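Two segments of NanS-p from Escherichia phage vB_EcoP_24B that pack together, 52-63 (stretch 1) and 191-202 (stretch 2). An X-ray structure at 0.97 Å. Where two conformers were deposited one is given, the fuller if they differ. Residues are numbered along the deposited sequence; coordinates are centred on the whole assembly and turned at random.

Stretch 1 (52-63) SSWVLEYAAGNG
Stretch 2 191-202: ADKLHVTDITRG

Two antiparallel strands make the heart of this contact: Val55 to Tyr58 run against Leu194 to Thr197, the strand axes 4.6 Å apart at closest and their directions 164° apart. From Val55 to Ala59 and from Lys193 to Thr197 the backbone is extended, with phi from about -73° to -152° and psi from 97° to 154°. The register pairs Val55 with Thr197, Leu56 with Val196, Glu57 with His195 and Tyr58 with Leu194. Leu56 and Val196 exchange nearly straight hydrogen bonds, N to O 2.8 Å each way; Tyr58 N reaches Leu194 O at 3.0 Å, and Leu194 N returns to Tyr58 O at 2.9 Å. CA to CA is 5.1 Å for Leu56–Val196 and 5.3 Å for Tyr58–Leu194, but 4.4 Å for Val55–Thr197 and 4.6 Å for Glu57–His195, the non-hydrogen-bonded pairs.

Alternation sorts the side chains. Leu56 (m, t), Tyr58 (t), Leu194 (t, p) and Val196 (t) share one face. Val196 fits into the hollow between Leu56 and the Trp54 ring, both from the first stretch: Leu56 CB lies 4.3 Å from Val196 CB, and Trp54 (chi1 p, chi2 -100°) brings CZ3 to 4.1 Å from Val196 CG1. The rule is a compact branched bump against a leucine and a broad ring. Ala60, further along, points toward the partner, and its methyl nestles beside the leucine, Ala60 CB to Leu194 CB 4.3 Å: a small side chain lets the backbones stay close.

The other face carries Val55 (t), Glu57 (m, t, chi3 26°), Lys193 (m, t, p, t), His195 (m, chi2 -103°) and Thr197 (t). Lys193 NZ meets Glu57 OE1 at 2.7 Å, a salt bridge running diagonally across the strands. One water joins Glu57 OE2 (2.9 Å) to His195 ND1 (2.7 Å), and Val55 CG1 sits at the edge of the imidazole.

Beyond Thr197 the partner turns, Asp198 at phi/psi -89/11 and Ile199 at 82/-57, and forms a polar pocket. Ser53 (t) fills it: Ser53 OG donates to Asp198 OD1 at 2.7 Å, and Trp54 N donates to the same Asp198 OD1 at 2.9 Å. Thr197 OG1 donates to Trp54 O at 2.8 Å and accepts from Ile199 N at 3.0 Å. Here a small hydroxyl plugs a polar hollow. Asp198 (p) also lies over one face of the indole, Asp198 CG to Trp54 NE1 3.3 Å.

At the other end, Asp192, at phi/psi 66/27, presents its carbonyl to the opposing turn: Ala60 N to Asp192 O is 3.1 Å, with a weak bond from Gly61 N to Asp192 O, also 3.1 Å. Gly61 adopts 70/-168, a positive phi that glycine tolerates readily.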

# COMPACT_ATOMS: atom_id res chain seq x y z
N SER A 52 6.64 -17.49 -6.89
CA SER A 52 5.70 -16.41 -7.12
C SER A 52 5.78 -15.35 -6.03
O SER A 52 5.92 -15.66 -4.84
CB SER A 52 4.27 -16.96 -7.20
OG SER A 52 4.03 -17.60 -8.44
N SER A 53 5.70 -14.10 -6.45
CA SER A 53 5.45 -12.99 -5.55
C SER A 53 4.18 -13.24 -4.75
O SER A 53 3.23 -13.85 -5.25
CB SER A 53 5.32 -11.75 -6.44
OG SER A 53 4.85 -10.62 -5.75
N TRP A 54 4.16 -12.78 -3.51
CA TRP A 54 2.94 -12.90 -2.74
C TRP A 54 2.02 -11.72 -3.04
O TRP A 54 2.46 -10.62 -3.38
CB TRP A 54 3.17 -13.01 -1.23
CG TRP A 54 3.98 -11.94 -0.59
CD1 TRP A 54 5.28 -12.03 -0.26
CD2 TRP A 54 3.54 -10.63 -0.16
NE1 TRP A 54 5.71 -10.87 0.33
CE2 TRP A 54 4.65 -10.00 0.41
CE3 TRP A 54 2.31 -9.95 -0.20
CZ2 TRP A 54 4.59 -8.71 0.91
CZ3 TRP A 54 2.25 -8.66 0.30
CH2 TRP A 54 3.39 -8.05 0.86
N VAL A 55 0.72 -11.99 -2.94
CA VAL A 55 -0.31 -10.99 -3.19
C VAL A 55 -1.43 -11.19 -2.17
O VAL A 55 -1.93 -12.30 -2.00
CB VAL A 55 -0.91 -11.09 -4.61
CG1 VAL A 55 -1.91 -9.95 -4.83
CG2 VAL A 55 0.16 -11.05 -5.67
N LEU A 56 -1.83 -10.10 -1.54
CA LEU A 56 -3.02 -10.03 -0.71
C LEU A 56 -4.02 -9.14 -1.43
O LEU A 56 -3.64 -8.09 -1.94
CB LEU A 56 -2.71 -9.41 0.64
CG LEU A 56 -1.51 -9.99 1.38
CD1 LEU A 56 -1.31 -9.20 2.67
CD2 LEU A 56 -1.67 -11.46 1.67
N GLU A 57 -5.29 -9.54 -1.46
CA GLU A 57 -6.31 -8.77 -2.16
C GLU A 57 -7.56 -8.63 -1.31
O GLU A 57 -7.98 -9.58 -0.63
CB GLU A 57 -6.72 -9.42 -3.50
CG GLU A 57 -5.57 -9.62 -4.46
CD GLU A 57 -5.94 -10.44 -5.68
OE1 GLU A 57 -7.12 -10.46 -6.06
OE2 GLU A 57 -5.03 -11.06 -6.26
N TYR A 58 -8.20 -7.47 -1.42
CA TYR A 58 -9.50 -7.24 -0.82
C TYR A 58 -10.39 -6.56 -1.85
O TYR A 58 -9.95 -5.67 -2.59
CB TYR A 58 -9.39 -6.38 0.45
CG TYR A 58 -10.64 -6.41 1.29
CD1 TYR A 58 -11.72 -5.60 0.99
CD2 TYR A 58 -10.75 -7.29 2.36
CE1 TYR A 58 -12.90 -5.63 1.77
CE2 TYR A 58 -11.91 -7.34 3.13
CZ TYR A 58 -12.98 -6.51 2.83
OH TYR A 58 -14.13 -6.56 3.59
N ALA A 59 -11.66 -6.96 -1.88
CA ALA A 59 -12.69 -6.37 -2.74
C ALA A 59 -13.08 -5.00 -2.20
O ALA A 59 -13.88 -4.88 -1.27
CB ALA A 59 -13.89 -7.31 -2.80
N ALA A 60 -12.47 -3.95 -2.77
CA ALA A 60 -12.53 -2.59 -2.26
C ALA A 60 -13.56 -1.71 -2.96
O ALA A 60 -13.78 -0.58 -2.50
CB ALA A 60 -11.15 -1.94 -2.40
N GLY A 61 -14.15 -2.18 -4.06
CA GLY A 61 -14.99 -1.32 -4.86
C GLY A 61 -14.20 -0.26 -5.61
O GLY A 61 -12.97 -0.30 -5.68
N ASN A 62 -14.93 0.70 -6.16
CA ASN A 62 -14.33 1.73 -6.98
C ASN A 62 -13.94 2.98 -6.21
O ASN A 62 -13.40 3.92 -6.80
CB ASN A 62 -15.23 2.07 -8.19
CG ASN A 62 -16.55 2.67 -7.80
OD1 ASN A 62 -16.69 3.29 -6.75
ND2 ASN A 62 -17.54 2.49 -8.66
N GLY A 63 -14.17 3.03 -4.89
CA GLY A 63 -13.68 4.14 -4.10
C GLY A 63 -14.39 5.47 -4.29
O GLY A 63 -13.87 6.49 -3.84
N ALA A 191 -9.56 -4.91 -11.45
CA ALA A 191 -10.23 -3.68 -11.08
C ALA A 191 -11.01 -3.83 -9.78
O ALA A 191 -11.56 -4.90 -9.48
CB ALA A 191 -11.21 -3.26 -12.18
N ASP A 192 -11.08 -2.73 -9.02
CA ASP A 192 -11.93 -2.62 -7.84
C ASP A 192 -11.49 -3.54 -6.72
O ASP A 192 -12.28 -3.91 -5.85
CB ASP A 192 -13.41 -2.78 -8.19
CG ASP A 192 -13.89 -1.70 -9.13
OD1 ASP A 192 -13.24 -0.63 -9.22
OD2 ASP A 192 -14.94 -1.93 -9.78
N LYS A 193 -10.20 -3.88 -6.69
CA LYS A 193 -9.59 -4.56 -5.57
C LYS A 193 -8.35 -3.79 -5.15
O LYS A 193 -7.65 -3.21 -5.98
CB LYS A 193 -9.19 -6.00 -5.93
CG LYS A 193 -10.33 -6.84 -6.46
CD LYS A 193 -9.95 -8.30 -6.58
CE LYS A 193 -10.14 -8.99 -5.26
NZ LYS A 193 -9.72 -10.41 -5.28
N LEU A 194 -8.08 -3.80 -3.84
CA LEU A 194 -6.79 -3.39 -3.32
C LEU A 194 -5.88 -4.60 -3.34
O LEU A 194 -6.22 -5.66 -2.81
CB LEU A 194 -6.93 -2.86 -1.90
CG LEU A 194 -5.62 -2.46 -1.23
CD1 LEU A 194 -4.96 -1.28 -1.94
CD2 LEU A 194 -5.86 -2.12 0.24
N HIS A 195 -4.73 -4.45 -3.99
CA HIS A 195 -3.72 -5.49 -4.13
C HIS A 195 -2.46 -5.04 -3.40
O HIS A 195 -1.95 -3.95 -3.64
CB HIS A 195 -3.33 -5.69 -5.57
CG HIS A 195 -4.47 -5.97 -6.47
ND1 HIS A 195 -4.77 -7.23 -6.93
CD2 HIS A 195 -5.38 -5.13 -7.00
CE1 HIS A 195 -5.83 -7.16 -7.71
NE2 HIS A 195 -6.22 -5.89 -7.77
N VAL A 196 -1.99 -5.88 -2.49
CA VAL A 196 -0.75 -5.63 -1.76
C VAL A 196 0.19 -6.77 -2.14
O VAL A 196 -0.18 -7.94 -2.05
CB VAL A 196 -1.00 -5.60 -0.25
CG1 VAL A 196 0.25 -5.14 0.47
CG2 VAL A 196 -2.17 -4.68 0.08
N THR A 197 1.39 -6.43 -2.59
CA THR A 197 2.27 -7.46 -3.16
C THR A 197 3.72 -7.09 -2.98
O THR A 197 4.05 -5.91 -2.94
CB THR A 197 1.94 -7.64 -4.66
OG1 THR A 197 2.81 -8.62 -5.24
CG2 THR A 197 2.09 -6.34 -5.44
N ASP A 198 4.60 -8.09 -2.95
CA ASP A 198 6.03 -7.81 -3.00
C ASP A 198 6.59 -7.74 -4.43
O ASP A 198 7.80 -7.65 -4.58
CB ASP A 198 6.86 -8.74 -2.11
CG ASP A 198 7.01 -10.14 -2.66
OD1 ASP A 198 6.10 -10.60 -3.37
OD2 ASP A 198 8.06 -10.79 -2.36
N ILE A 199 5.71 -7.72 -5.44
CA ILE A 199 6.01 -7.24 -6.79
C ILE A 199 6.73 -8.27 -7.65
O ILE A 199 6.28 -8.59 -8.76
CB ILE A 199 6.82 -5.92 -6.76
CG1 ILE A 199 6.13 -4.84 -5.92
CG2 ILE A 199 7.08 -5.42 -8.18
CD1 ILE A 199 7.02 -3.64 -5.62
N THR A 200 7.87 -8.76 -7.18
CA THR A 200 8.81 -9.50 -7.98
C THR A 200 9.01 -10.90 -7.43
O THR A 200 8.84 -11.15 -6.23
CB THR A 200 10.15 -8.73 -8.02
OG1 THR A 200 11.10 -9.46 -8.79
CG2 THR A 200 10.74 -8.52 -6.62
N ARG A 201 9.38 -11.84 -8.32
CA ARG A 201 9.78 -13.16 -7.85
C ARG A 201 11.15 -13.15 -7.19
O ARG A 201 11.48 -14.07 -6.42
CB ARG A 201 9.80 -14.15 -9.02
CG ARG A 201 8.42 -14.48 -9.56
CD ARG A 201 8.53 -15.30 -10.83
NE ARG A 201 7.29 -15.98 -11.14
CZ ARG A 201 7.00 -17.22 -10.76
NH1 ARG A 201 7.88 -17.94 -10.07
NH2 ARG A 201 5.84 -17.76 -11.09
N GLY A 202 11.97 -12.15 -7.49
CA GLY A 202 13.28 -12.03 -6.88
C GLY A 202 13.16 -11.72 -5.40
O GLY A 202 12.10 -11.39 -4.88
O HOH W 1 -3.30 -9.36 -7.81